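Local coordinates for protein octaprenyl-diphosphate synthase (Roseobacter denitrificans, PDB 4JXN) that probably makes all-trans-octaprenyl diphosphate from farnesyl diphosphate and five isopentenyl diphosphates with magnesium, supplying the side-chain precursor of ubiquinone and menaquinone, at residues D13-Y18 with T62-H67; L132-E135 with V141-I144. All blocks are in the same frame, centred on the assembly; numbering follows the deposited sequence.

Contact 1: residues D13-Y18 with T62-H67; sequences DRMAAY and TLAAAH
The imidazole of His67, which packs against Tyr18, has its NE2 hydrogen-bonded to OD2 of Asp22. That carboxylate lies on helix 9-34, the same helix that carries Tyr18. That helix therefore meets His67 with both an acid and an aromatic ring.

The two rings form a T-shaped (edge-to-face) pair. The edge of Tyr18 is directed at the face of His67. The planes stand at 87° and the centroids are 5.7 Å apart. Tyr18 CE1 leads the approach, 4.0 Å from both CG and CD2 of His67. Beside it Tyr18 OH lies 3.8 Å from His67 CB, so the phenol end also rests against the root of the imidazole. Tyr18 reaches across because its CG is anti to the backbone N (chi1 178°).

Met15 lies one turn earlier on helix 9-34 and makes a separate apolar touch. Its extended chain brings the methyl CE to 3.9 Å from CB of Ala64, one turn before His67. Nothing polar is exchanged between the segments.

Helix 317-330 packs on the same groups: Met321 touches Met15 and Tyr18, and Val318 touches Tyr18 and Ala64. His76 of helix 75-94 makes a further edge-to-face pair with His67.

The hydrogen bond at NE2 and the aromatic neighbours restrict how the imidazole can turn. Asp22 would probably polarise it and favour its protonated form. This is helix-to-helix packing in an all-helical isoprenoid synthase, made from aromatic and apolar groups with one acid holding the histidine.

Contact 2: residues L132-E135 with V141-I144; sequences LMVE and VLDI
Met133 is the first residue of its segment to meet Leu142, and it does so near its backbone. Its CB is 3.6 Å from the methyl CD2 of Leu142. Farther along the same chain, Met133 SD lies 4.0 Å from Leu142 CD2. The first torsion of Met133 is unusual, with CG almost eclipsing the backbone N (chi1 -10°). Beyond CG the chain is extended and leads away from 141-144.

Val134 follows, although its CB points away from 141-144. It still takes part through CG2, the branch anti to its carbonyl carbon, which is 4.1 Å from Leu142 CD2. Val134 N is also 4.1 Å from Leu142 CD2. A single leucine branch thus meets two successive residues of helix 116-134. Glu135 is turned elsewhere and forms a salt bridge with Arg33 of helix 9-34.

The contact closes an antiparallel helical hairpin, in which helix 116-134 passes through a short turn into helix 139-162. Within the turn, Thr136 OG1 is hydrogen-bonded to the carbonyl O of Met133.

The hairpin is part of the dimer interface. Phe130 of the second subunit packs on Met133 and Leu142, and Asp143 of that subunit packs on Val134. Within the chain, Met133 and Leu132 rest on helix 75-94, while Val141 and Ile144 rest on helix 170-196.

Contacts 1 and 2 are consecutive in the chain and do not touch. Their centres are 21 Å apart and their nearest atoms about 8 Å. Helix 9-34 supplies segment 13-18 and, farther along, packs on contact 2 through Leu29 and Arg33. Helix 75-94 packs against both: His76 on His67 of contact 1, Thr82 on Leu132 and Met133 of contact 2. Its end leads into an aspartate-rich motif that in this family binds magnesium and the allylic diphosphate. An unidentified ligand, probably from crystallisation, lies about 5 Å from the side chain of Met133 and may mark a pocket. Contact 2 meets the second subunit, whereas no other chain touches the segments of contact 1.

Contact 1: residues D13-Y18 with T62-H67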
ATOM      1  N   ASP A  13      12.326  26.289 -17.354  1.00 82.21           N
ATOM      2  CA  ASP A  13      11.007  26.682 -17.873  1.00 82.16           C
ATOM      3  C   ASP A  13      10.641  25.992 -19.201  1.00 74.41           C
ATOM      4  O   ASP A  13       9.466  25.723 -19.455  1.00 65.78           O
ATOM      5  CB  ASP A  13      10.945  28.208 -18.082  1.00 91.84           C
ATOM      6  CG  ASP A  13      10.884  28.985 -16.776  1.00 71.23           C
ATOM      7  OD1 ASP A  13       9.916  28.787 -16.013  1.00179.35           O
ATOM      8  OD2 ASP A  13      11.790  29.814 -16.520  1.00116.15           O
ATOM      9  N   ARG A  14      11.642  25.731 -20.046  1.00 62.06           N
ATOM     10  CA  ARG A  14      11.411  25.146 -21.385  1.00 64.44           C
ATOM     11  C   ARG A  14      10.878  23.721 -21.295  1.00 67.16           C
ATOM     12  O   ARG A  14      10.005  23.322 -22.064  1.00 76.03           O
ATOM     13  CB  ARG A  14      12.697  25.181 -22.215  1.00 57.50           C
ATOM     14  CG  ARG A  14      12.856  26.455 -23.033  1.00 95.32           C
ATOM     15  CD  ARG A  14      14.255  27.048 -22.987  1.00110.30           C
ATOM     16  NE  ARG A  14      15.326  26.062 -23.107  1.00106.61           N
ATOM     17  CZ  ARG A  14      16.623  26.367 -23.071  1.00 89.86           C
ATOM     18  NH1 ARG A  14      17.541  25.408 -23.172  1.00 78.08           N
ATOM     19  NH2 ARG A  14      17.009  27.631 -22.926  1.00 87.76           N
ATOM     20  N   MET A  15      11.409  22.967 -20.340  1.00 80.68           N
ATOM     21  CA  MET A  15      10.923  21.632 -20.053  1.00 67.23           C
ATOM     22  C   MET A  15       9.457  21.681 -19.628  1.00105.27           C
ATOM     23  O   MET A  15       8.620  21.015 -20.230  1.00 56.86           O
ATOM     24  CB  MET A  15      11.778  20.994 -18.956  1.00 98.75           C
ATOM     25  CG  MET A  15      11.356  19.587 -18.587  1.00107.38           C
ATOM     26  SD  MET A  15      12.680  18.643 -17.817  1.00 81.41           S
ATOM     27  CE  MET A  15      11.825  17.085 -17.582  1.00 91.03           C
ATOM     28  N   ALA A  16       9.169  22.475 -18.593  1.00 50.75           N
ATOM     29  CA  ALA A  16       7.808  22.724 -18.111  1.00 67.22           C
ATOM     30  C   ALA A  16       6.836  23.071 -19.244  1.00 56.63           C
ATOM     31  O   ALA A  16       5.767  22.461 -19.365  1.00 74.83           O
ATOM     32  CB  ALA A  16       7.825  23.855 -17.084  1.00 56.11           C
ATOM     33  N   ALA A  17       7.214  24.058 -20.058  1.00 69.72           N
ATOM     34  CA  ALA A  17       6.375  24.537 -21.167  1.00 68.77           C
ATOM     35  C   ALA A  17       6.169  23.470 -22.243  1.00 60.67           C
ATOM     36  O   ALA A  17       5.116  23.400 -22.868  1.00 60.64           O
ATOM     37  CB  ALA A  17       6.989  25.785 -21.788  1.00 84.57           C
ATOM     38  N   TYR A  18       7.177  22.641 -22.467  1.00 57.27           N
ATOM     39  CA  TYR A  18       7.050  21.556 -23.435  1.00 70.87           C
ATOM     40  C   TYR A  18       6.082  20.493 -22.913  1.00 75.63           C
ATOM     41  O   TYR A  18       5.269  19.968 -23.659  1.00 63.28           O
ATOM     42  CB  TYR A  18       8.416  20.947 -23.713  1.00 50.89           C
ATOM     43  CG  TYR A  18       8.402  19.782 -24.672  1.00 65.28           C
ATOM     44  CD1 TYR A  18       8.151  18.492 -24.221  1.00 68.12           C
ATOM     45  CD2 TYR A  18       8.664  19.964 -26.024  1.00 59.33           C
ATOM     46  CE1 TYR A  18       8.138  17.416 -25.088  1.00103.18           C
ATOM     47  CE2 TYR A  18       8.657  18.889 -26.904  1.00 87.15           C
ATOM     48  CZ  TYR A  18       8.392  17.617 -26.428  1.00 80.09           C
ATOM     49  OH  TYR A  18       8.379  16.536 -27.277  1.00 96.69           O
ATOM     50  N   THR A  62       8.586  10.847 -16.344  1.00 56.39           N
ATOM     51  CA  THR A  62       7.909   9.797 -17.096  1.00 47.98           C
ATOM     52  C   THR A  62       7.471  10.316 -18.448  1.00 51.00           C
ATOM     53  O   THR A  62       7.699   9.665 -19.477  1.00 48.02           O
ATOM     54  CB  THR A  62       6.707   9.225 -16.296  1.00 53.43           C
ATOM     55  OG1 THR A  62       7.197   8.637 -15.078  1.00 52.09           O
ATOM     56  CG2 THR A  62       5.943   8.164 -17.110  1.00 58.91           C
ATOM     57  N   LEU A  63       6.866  11.498 -18.453  1.00 61.35           N
ATOM     58  CA  LEU A  63       6.386  12.109 -19.701  1.00 60.92           C
ATOM     59  C   LEU A  63       7.552  12.473 -20.586  1.00 73.56           C
ATOM     60  O   LEU A  63       7.553  12.242 -21.814  1.00 54.96           O
ATOM     61  CB  LEU A  63       5.593  13.369 -19.401  1.00 59.86           C
ATOM     62  CG  LEU A  63       4.331  13.186 -18.555  1.00 73.70           C
ATOM     63  CD1 LEU A  63       3.900  14.508 -17.931  1.00 59.59           C
ATOM     64  CD2 LEU A  63       3.234  12.573 -19.415  1.00 55.52           C
ATOM     65  N   ALA A  64       8.561  13.057 -19.955  1.00 42.58           N
ATOM     66  CA  ALA A  64       9.742  13.457 -20.692  1.00 52.70           C
ATOM     67  C   ALA A  64      10.351  12.241 -21.363  1.00 44.37           C
ATOM     68  O   ALA A  64      10.733  12.300 -22.531  1.00 49.60           O
ATOM     69  CB  ALA A  64      10.735  14.110 -19.779  1.00 47.70           C
ATOM     70  N   ALA A  65      10.430  11.140 -20.619  1.00 53.80           N
ATOM     71  CA  ALA A  65      11.069   9.934 -21.124  1.00 42.63           C
ATOM     72  C   ALA A  65      10.269   9.329 -22.286  1.00 76.08           C
ATOM     73  O   ALA A  65      10.832   8.824 -23.253  1.00 45.25           O
ATOM     74  CB  ALA A  65      11.273   8.916 -20.022  1.00 47.47           C
ATOM     75  N   ALA A  66       8.956   9.401 -22.189  1.00 59.47           N
ATOM     76  CA  ALA A  66       8.095   8.887 -23.239  1.00 68.05           C
ATOM     77  C   ALA A  66       8.283   9.686 -24.515  1.00 74.23           C
ATOM     78  O   ALA A  66       8.492   9.116 -25.582  1.00 52.82           O
ATOM     79  CB  ALA A  66       6.646   8.930 -22.790  1.00 73.24           C
ATOM     80  N   HIS A  67       8.211  11.007 -24.401  1.00 53.29           N
ATOM     81  CA  HIS A  67       8.381  11.881 -25.567  1.00 61.57           C
ATOM     82  C   HIS A  67       9.774  11.723 -26.172  1.00 89.43           C
ATOM     83  O   HIS A  67       9.932  11.620 -27.392  1.00 59.77           O
ATOM     84  CB  HIS A  67       8.125  13.338 -25.196  1.00 46.90           C
ATOM     85  CG  HIS A  67       6.684  13.654 -24.922  1.00 63.53           C
ATOM     86  ND1 HIS A  67       5.682  13.434 -25.842  1.00 83.60           N
ATOM     87  CD2 HIS A  67       6.083  14.196 -23.836  1.00 79.70           C
ATOM     88  CE1 HIS A  67       4.524  13.811 -25.330  1.00 68.79           C
ATOM     89  NE2 HIS A  67       4.741  14.280 -24.116  1.00 78.13           N
TER

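Contact 2: residues L132-E135 with V141-I144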
ATOM      1  N   LEU A 132      -4.278   2.249 -12.479  1.00 67.57           N
ATOM      2  CA  LEU A 132      -3.728   3.005 -13.628  1.00 62.38           C
ATOM      3  C   LEU A 132      -2.661   2.238 -14.429  1.00 55.97           C
ATOM      4  O   LEU A 132      -2.714   2.212 -15.662  1.00 58.48           O
ATOM      5  CB  LEU A 132      -3.161   4.365 -13.176  1.00 61.83           C
ATOM      6  CG  LEU A 132      -4.213   5.441 -12.886  1.00 60.50           C
ATOM      7  CD1 LEU A 132      -3.680   6.553 -11.990  1.00 74.09           C
ATOM      8  CD2 LEU A 132      -4.739   6.014 -14.190  1.00 63.03           C
ATOM      9  N   MET A 133      -1.704   1.607 -13.746  1.00 58.58           N
ATOM     10  CA  MET A 133      -0.663   0.853 -14.474  1.00 60.63           C
ATOM     11  C   MET A 133      -1.261  -0.359 -15.188  1.00 58.60           C
ATOM     12  O   MET A 133      -0.850  -0.698 -16.301  1.00 63.10           O
ATOM     13  CB  MET A 133       0.486   0.363 -13.574  1.00 79.33           C
ATOM     14  CG  MET A 133       0.536   0.894 -12.152  1.00 65.06           C
ATOM     15  SD  MET A 133       1.921   0.178 -11.233  1.00 65.73           S
ATOM     16  CE  MET A 133       1.454   0.562  -9.540  1.00 70.40           C
ATOM     17  N   VAL A 134      -2.204  -1.035 -14.537  1.00 50.01           N
ATOM     18  CA  VAL A 134      -2.817  -2.234 -15.122  1.00 64.99           C
ATOM     19  C   VAL A 134      -3.526  -1.877 -16.421  1.00 52.37           C
ATOM     20  O   VAL A 134      -3.455  -2.618 -17.408  1.00 70.68           O
ATOM     21  CB  VAL A 134      -3.819  -2.915 -14.150  1.00 64.99           C
ATOM     22  CG1 VAL A 134      -4.691  -3.940 -14.879  1.00 65.17           C
ATOM     23  CG2 VAL A 134      -3.075  -3.584 -13.005  1.00 63.14           C
ATOM     24  N   GLU A 135      -4.205  -0.734 -16.418  1.00 60.85           N
ATOM     25  CA  GLU A 135      -4.897  -0.263 -17.615  1.00 75.80           C
ATOM     26  C   GLU A 135      -3.983  -0.058 -18.830  1.00 71.60           C
ATOM     27  O   GLU A 135      -4.474  -0.011 -19.956  1.00 68.35           O
ATOM     28  CB  GLU A 135      -5.662   1.026 -17.308  1.00 68.34           C
ATOM     29  CG  GLU A 135      -6.880   0.807 -16.420  1.00 67.36           C
ATOM     30  CD  GLU A 135      -7.286   2.049 -15.649  1.00102.24           C
ATOM     31  OE1 GLU A 135      -7.740   1.910 -14.493  1.00 77.36           O
ATOM     32  OE2 GLU A 135      -7.153   3.166 -16.193  1.00 90.02           O
ATOM     33  N   VAL A 141       6.166  -2.765 -17.459  1.00 60.00           N
ATOM     34  CA  VAL A 141       6.156  -1.550 -16.600  1.00 49.91           C
ATOM     35  C   VAL A 141       5.639  -1.877 -15.202  1.00 39.68           C
ATOM     36  O   VAL A 141       6.001  -1.216 -14.217  1.00 67.39           O
ATOM     37  CB  VAL A 141       5.337  -0.337 -17.156  1.00 53.78           C
ATOM     38  CG1 VAL A 141       5.665  -0.052 -18.617  1.00 59.17           C
ATOM     39  CG2 VAL A 141       3.841  -0.497 -16.944  1.00 76.74           C
ATOM     40  N   LEU A 142       4.762  -2.873 -15.137  1.00 58.06           N
ATOM     41  CA  LEU A 142       4.188  -3.336 -13.879  1.00 56.78           C
ATOM     42  C   LEU A 142       5.275  -3.984 -13.069  1.00 57.53           C
ATOM     43  O   LEU A 142       5.401  -3.733 -11.866  1.00 52.41           O
ATOM     44  CB  LEU A 142       3.051  -4.336 -14.131  1.00 73.26           C
ATOM     45  CG  LEU A 142       1.723  -3.664 -14.494  1.00 55.23           C
ATOM     46  CD1 LEU A 142       0.806  -4.563 -15.315  1.00 90.67           C
ATOM     47  CD2 LEU A 142       1.032  -3.202 -13.216  1.00 80.29           C
ATOM     48  N   ASP A 143       6.074  -4.815 -13.731  1.00 47.11           N
ATOM     49  CA  ASP A 143       7.230  -5.389 -13.080  1.00 60.30           C
ATOM     50  C   ASP A 143       8.117  -4.280 -12.547  1.00 54.43           C
ATOM     51  O   ASP A 143       8.529  -4.319 -11.396  1.00 58.79           O
ATOM     52  CB  ASP A 143       8.038  -6.271 -14.023  1.00 52.41           C
ATOM     53  CG  ASP A 143       8.914  -7.278 -13.281  1.00129.28           C
ATOM     54  OD1 ASP A 143       8.391  -8.027 -12.425  1.00 89.43           O
ATOM     55  OD2 ASP A 143      10.128  -7.331 -13.562  1.00 97.15           O
ATOM     56  N   ILE A 144       8.397  -3.296 -13.392  1.00 64.33           N
ATOM     57  CA  ILE A 144       9.311  -2.212 -13.037  1.00 41.03           C
ATOM     58  C   ILE A 144       8.796  -1.469 -11.805  1.00 57.03           C
ATOM     59  O   ILE A 144       9.524  -1.300 -10.840  1.00 52.15           O
ATOM     60  CB  ILE A 144       9.537  -1.277 -14.242  1.00 57.42           C
ATOM     61  CG1 ILE A 144      10.384  -2.018 -15.296  1.00 50.07           C
ATOM     62  CG2 ILE A 144      10.220   0.016 -13.815  1.00 59.49           C
ATOM     63  CD1 ILE A 144      10.440  -1.347 -16.647  1.00 61.94           C
TER